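PDB 6LXU: L-methionine gamma-lyase from Fusobacterium nucleatum subsp. nucleatum, which belongs to the Cys/Met metabolism family of pyridoxal-phosphate-dependent enzymes and is built as an assembly of four chains. Local coordinates for residues Val225-Arg228 against Gln234-Phe237; Ser94-Thr99 against Val203-His208. All coordinates share one frame; numbering follows the deposited sequence.

Contact 1. Residues Val225-Arg228 against Gln234-Phe237; sequences VVTR and QIRF
Ile235 brings its terminal methyl CD1 up against the CG1 methyl of Val225, the two side chains meeting tip to tip with 4.1 Å between CD1 and CG1. This is the main touch between Val225-Arg228, at the end of strand 223-227, and helix residues Gln234-Phe237. Even here the backbones stay well apart, the CA atoms of Val225 and Ile235 lying 8.9 Å from each other, and the side chains fill the interval. Isoleucine suits the helix side because its longer branch can bridge such a distance: CG1 is anti to the carbonyl carbon (chi1 -64°), and CD1 continues the chain in an extended line (chi2 167°). Valine suits the strand side, where a beta-branched residue fits the extended backbone and sets a methyl close to the sheet on the side facing the helix. CG1 of Val225 lies anti to its own backbone N (chi1 178°), which turns this branch, rather than CG2, to Ile235 CD1.

The same CD1 also lies near Thr227, two residues farther along the strand, at 4.3 Å from CG2. Strand alternation turns Val225 and Thr227 to the helix and Val226 away from it. Threonine serves two purposes at this position, since its methyl joins the apolar contact while OG1 hydrogen-bonds to the backbone O of Asp204, so that its polar atom is satisfied in buried surroundings. Arg228, at the N-cap, ends the strand side, and the opening turns of helix 229-244 lead from it to Ile235.

In the sheet, strand 223-227 runs antiparallel between strands 82-86 and 205-209. Ile235 also packs on Ile84 and Met86 of strand 82-86, while Thr96 of helix 89-100 touches both Val225 and Ile235, so that the contact sits where two helices share one face of the sheet.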
loop_
_atom_site.group_PDB
_atom_site.type_symbol
_atom_site.label_atom_id
_atom_site.label_comp_id
_atom_site.label_asym_id
_atom_site.label_seq_id
_atom_site.Cartn_x
_atom_site.Cartn_y
_atom_site.Cartn_z
ATOM N N VAL A 225 -0.413 -10.519 -20.524
ATOM C CA VAL A 225 -0.528 -11.364 -21.710
ATOM C C VAL A 225 -1.992 -11.710 -21.907
ATOM O O VAL A 225 -2.673 -12.003 -20.933
ATOM C CB VAL A 225 0.283 -12.669 -21.531
ATOM C CG1 VAL A 225 0.143 -13.588 -22.742
ATOM C CG2 VAL A 225 1.750 -12.383 -21.245
ATOM N N VAL A 226 -2.457 -11.696 -23.163
ATOM C CA VAL A 226 -3.784 -12.213 -23.494
ATOM C C VAL A 226 -3.654 -13.206 -24.636
ATOM O O VAL A 226 -3.018 -12.931 -25.644
ATOM C CB VAL A 226 -4.779 -11.112 -23.881
ATOM C CG1 VAL A 226 -6.159 -11.716 -24.164
ATOM C CG2 VAL A 226 -4.897 -10.085 -22.759
ATOM N N THR A 227 -4.284 -14.370 -24.461
ATOM C CA THR A 227 -4.275 -15.407 -25.483
ATOM C C THR A 227 -5.387 -16.417 -25.206
ATOM O O THR A 227 -6.190 -16.251 -24.293
ATOM C CB THR A 227 -2.863 -16.044 -25.583
ATOM O OG1 THR A 227 -2.809 -16.941 -26.698
ATOM C CG2 THR A 227 -2.470 -16.810 -24.342
ATOM N N ARG A 228 -5.412 -17.476 -26.023
ATOM C CA ARG A 228 -6.368 -18.572 -25.830
ATOM C C ARG A 228 -6.044 -19.329 -24.550
ATOM O O ARG A 228 -4.870 -19.395 -24.140
ATOM C CB ARG A 228 -6.311 -19.582 -26.985
ATOM C CG ARG A 228 -6.568 -19.051 -28.364
ATOM C CD ARG A 228 -6.371 -20.138 -29.417
ATOM N NE ARG A 228 -5.001 -20.639 -29.618
ATOM C CZ ARG A 228 -4.083 -20.145 -30.475
ATOM N NH1 ARG A 228 -4.337 -19.057 -31.190
ATOM N NH2 ARG A 228 -2.903 -20.731 -30.594
ATOM N N GLN A 234 -0.298 -22.754 -20.215
ATOM C CA GLN A 234 1.129 -23.087 -20.347
ATOM C C GLN A 234 2.030 -21.917 -19.952
ATOM O O GLN A 234 3.024 -22.099 -19.244
ATOM C CB GLN A 234 1.465 -23.532 -21.768
ATOM C CG GLN A 234 0.756 -24.810 -22.204
ATOM C CD GLN A 234 1.081 -25.982 -21.313
ATOM O OE1 GLN A 234 2.249 -26.231 -20.998
ATOM N NE2 GLN A 234 0.046 -26.701 -20.875
ATOM N N ILE A 235 1.696 -20.714 -20.393
ATOM C CA ILE A 235 2.494 -19.534 -20.024
ATOM C C ILE A 235 2.471 -19.335 -18.498
ATOM O O ILE A 235 3.517 -19.057 -17.885
ATOM C CB ILE A 235 2.037 -18.291 -20.791
ATOM C CG1 ILE A 235 2.269 -18.480 -22.294
ATOM C CG2 ILE A 235 2.784 -17.047 -20.300
ATOM C CD1 ILE A 235 1.565 -17.457 -23.149
ATOM N N ARG A 236 1.317 -19.528 -17.870
ATOM C CA ARG A 236 1.195 -19.411 -16.421
ATOM C C ARG A 236 1.976 -20.487 -15.679
ATOM O O ARG A 236 2.738 -20.186 -14.754
ATOM C CB ARG A 236 -0.273 -19.489 -15.993
ATOM C CG ARG A 236 -0.500 -19.399 -14.492
ATOM C CD ARG A 236 -1.949 -19.674 -14.126
ATOM N NE ARG A 236 -2.831 -18.669 -14.693
ATOM C CZ ARG A 236 -3.088 -17.473 -14.173
ATOM N NH1 ARG A 236 -2.563 -17.115 -12.991
ATOM N NH2 ARG A 236 -3.891 -16.645 -14.819
ATOM N N PHE A 237 1.740 -21.747 -16.034
ATOM C CA PHE A 237 2.258 -22.862 -15.256
ATOM C C PHE A 237 3.647 -23.338 -15.653
ATOM O O PHE A 237 4.202 -24.193 -14.959
ATOM C CB PHE A 237 1.251 -24.025 -15.263
ATOM C CG PHE A 237 -0.056 -23.703 -14.566
ATOM C CD1 PHE A 237 -0.086 -23.199 -13.265
ATOM C CD2 PHE A 237 -1.267 -23.900 -15.210
ATOM C CE1 PHE A 237 -1.291 -22.921 -12.623
ATOM C CE2 PHE A 237 -2.467 -23.635 -14.567
ATOM C CZ PHE A 237 -2.481 -23.141 -13.280
#

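Contact 2. Residues Ser94-Thr99 against Val203-His208; sequences SSTLWT and VDIVVH
Thr96 and Ile205 make the tight part of this contact, their side chains reaching toward each other tip to tip. The methyl CG2 of Thr96 lies 3.8 Å from CD1 of Ile205 and 4.1 Å from its CG2, so that one threonine methyl touches both outer methyls of the isoleucine. The torsion of Thr96 explains this: CG2 is anti to the backbone N, which leaves OG1 (chi1 -63°) beside that N, where it hydrogen-bonds to the O of Ala92. A threonine can thus be buried, its hydroxyl spent within its own helix and its methyl turned to the sheet.

The approach to Val207 is looser. There the side chains cross obliquely, and OG1 of Thr96 stays 4.1 Å from CG1 of Val207, a plain packing distance. Three residues on, at the partly exposed Thr99, the helix no longer touches the strand segment and the hydroxyl bonds within the helix: Thr99 OG1 donates to the O of Ser95 at 2.7 Å, tilted 21° from the carbonyl plane. That oxygen also accepts from Thr99 N.

Helix 89-100 lies over strand 205-209 and its neighbour 183-187, whose Ile185 touches Thr96 and Leu97; on another flank Trp98 stacks on Trp98 of the second subunit, while Ser94 and Trp98 meet Thr244 of helix 229-244.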
loop_
_atom_site.group_PDB
_atom_site.type_symbol
_atom_site.label_atom_id
_atom_site.label_comp_id
_atom_site.label_asym_id
_atom_site.label_seq_id
_atom_site.Cartn_x
_atom_site.Cartn_y
_atom_site.Cartn_z
ATOM N N SER A 94 9.142 -12.365 -21.792
ATOM C CA SER A 94 10.033 -13.497 -21.546
ATOM C C SER A 94 9.265 -14.736 -21.113
ATOM O O SER A 94 9.555 -15.843 -21.583
ATOM C CB SER A 94 11.141 -13.143 -20.546
ATOM O OG SER A 94 10.622 -12.811 -19.272
ATOM N N SER A 95 8.282 -14.596 -20.225
ATOM C CA SER A 95 7.523 -15.763 -19.796
ATOM C C SER A 95 6.872 -16.451 -20.987
ATOM O O SER A 95 6.839 -17.677 -21.071
ATOM C CB SER A 95 6.429 -15.402 -18.814
ATOM O OG SER A 95 6.937 -14.897 -17.579
ATOM N N THR A 96 6.341 -15.647 -21.900
ATOM C CA THR A 96 5.729 -16.172 -23.121
ATOM C C THR A 96 6.757 -16.902 -23.988
ATOM O O THR A 96 6.531 -18.052 -24.391
ATOM C CB THR A 96 5.050 -15.033 -23.907
ATOM O OG1 THR A 96 3.997 -14.478 -23.106
ATOM C CG2 THR A 96 4.454 -15.552 -25.204
ATOM N N LEU A 97 7.874 -16.258 -24.262
ATOM C CA LEU A 97 8.878 -16.842 -25.152
ATOM C C LEU A 97 9.510 -18.105 -24.583
ATOM O O LEU A 97 9.693 -19.095 -25.318
ATOM C CB LEU A 97 9.928 -15.800 -25.521
ATOM C CG LEU A 97 9.395 -14.646 -26.385
ATOM C CD1 LEU A 97 10.435 -13.562 -26.521
ATOM C CD2 LEU A 97 8.951 -15.112 -27.763
ATOM N N TRP A 98 9.816 -18.121 -23.286
ATOM C CA TRP A 98 10.386 -19.328 -22.685
ATOM C C TRP A 98 9.411 -20.496 -22.692
ATOM O O TRP A 98 9.837 -21.664 -22.665
ATOM C CB TRP A 98 10.856 -19.095 -21.239
ATOM C CG TRP A 98 12.013 -18.158 -21.068
ATOM C CD1 TRP A 98 12.055 -17.106 -20.207
ATOM C CD2 TRP A 98 13.285 -18.178 -21.744
ATOM N NE1 TRP A 98 13.268 -16.481 -20.280
ATOM C CE2 TRP A 98 14.041 -17.098 -21.233
ATOM C CE3 TRP A 98 13.859 -18.986 -22.752
ATOM C CZ2 TRP A 98 15.339 -16.795 -21.695
ATOM C CZ3 TRP A 98 15.164 -18.676 -23.220
ATOM C CH2 TRP A 98 15.885 -17.594 -22.680
ATOM N N THR A 99 8.113 -20.205 -22.659
ATOM C CA THR A 99 7.095 -21.246 -22.711
ATOM C C THR A 99 7.022 -21.905 -24.090
ATOM O O THR A 99 6.980 -23.139 -24.193
ATOM C CB THR A 99 5.716 -20.679 -22.323
ATOM O OG1 THR A 99 5.793 -20.185 -20.980
ATOM C CG2 THR A 99 4.629 -21.749 -22.391
ATOM N N VAL A 203 -3.819 -12.602 -34.735
ATOM C CA VAL A 203 -2.632 -12.782 -33.887
ATOM C C VAL A 203 -2.945 -13.821 -32.809
ATOM O O VAL A 203 -4.070 -13.932 -32.360
ATOM C CB VAL A 203 -2.242 -11.415 -33.293
ATOM C CG1 VAL A 203 -1.205 -11.517 -32.181
ATOM C CG2 VAL A 203 -1.777 -10.498 -34.414
ATOM N N ASP A 204 -1.940 -14.603 -32.399
ATOM C CA ASP A 204 -2.154 -15.627 -31.384
ATOM C C ASP A 204 -2.025 -15.122 -29.941
ATOM O O ASP A 204 -2.776 -15.555 -29.091
ATOM C CB ASP A 204 -1.176 -16.769 -31.587
ATOM C CG ASP A 204 -1.369 -17.450 -32.919
ATOM O OD1 ASP A 204 -2.374 -18.177 -33.063
ATOM O OD2 ASP A 204 -0.546 -17.236 -33.815
ATOM N N ILE A 205 -1.032 -14.255 -29.684
ATOM C CA ILE A 205 -0.736 -13.803 -28.313
ATOM C C ILE A 205 -0.479 -12.307 -28.353
ATOM O O ILE A 205 0.283 -11.834 -29.187
ATOM C CB ILE A 205 0.519 -14.509 -27.740
ATOM C CG1 ILE A 205 0.385 -16.040 -27.802
ATOM C CG2 ILE A 205 0.795 -14.022 -26.315
ATOM C CD1 ILE A 205 1.670 -16.784 -27.490
ATOM N N VAL A 206 -1.100 -11.576 -27.422
ATOM C CA VAL A 206 -0.833 -10.162 -27.222
ATOM C C VAL A 206 -0.089 -9.994 -25.909
ATOM O O VAL A 206 -0.465 -10.593 -24.898
ATOM C CB VAL A 206 -2.133 -9.336 -27.196
ATOM C CG1 VAL A 206 -1.902 -7.923 -26.664
ATOM C CG2 VAL A 206 -2.729 -9.289 -28.590
ATOM N N VAL A 207 0.953 -9.165 -25.931
ATOM C CA VAL A 207 1.695 -8.807 -24.723
ATOM C C VAL A 207 1.666 -7.285 -24.553
ATOM O O VAL A 207 1.608 -6.511 -25.521
ATOM C CB VAL A 207 3.136 -9.359 -24.722
ATOM C CG1 VAL A 207 3.131 -10.867 -24.841
ATOM C CG2 VAL A 207 3.987 -8.711 -25.789
ATOM N N HIS A 208 1.705 -6.876 -23.285
ATOM C CA HIS A 208 1.750 -5.455 -22.898
ATOM C C HIS A 208 2.756 -5.196 -21.805
ATOM O O HIS A 208 2.855 -5.970 -20.861
ATOM C CB HIS A 208 0.421 -4.996 -22.287
ATOM C CG HIS A 208 -0.696 -4.883 -23.262
ATOM N ND1 HIS A 208 -0.856 -3.781 -24.072
ATOM C CD2 HIS A 208 -1.712 -5.734 -23.540
ATOM C CE1 HIS A 208 -1.937 -3.973 -24.813
ATOM N NE2 HIS A 208 -2.472 -5.143 -24.510
#

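Both contacts are buried, with centres about 7 Å apart, and each lays a helix on one of two neighbouring antiparallel strands of the same sheet. Contact 1 is local, a strand and the helix that immediately follows it, whereas contact 2 joins parts of the chain more than 100 residues apart. Both are apolar methyl packing with one threonine each: on the strand in contact 1, its OG1 bonded across to the neighbouring strand's segment, and on the helix in contact 2, its OG1 bonded within that helix. Arg228 NH1 and Asp204 OD1 couple them through a 2.9 Å salt bridge. Contact 2 also lies on a helix that reaches the second subunit; no other chain touches contact 1.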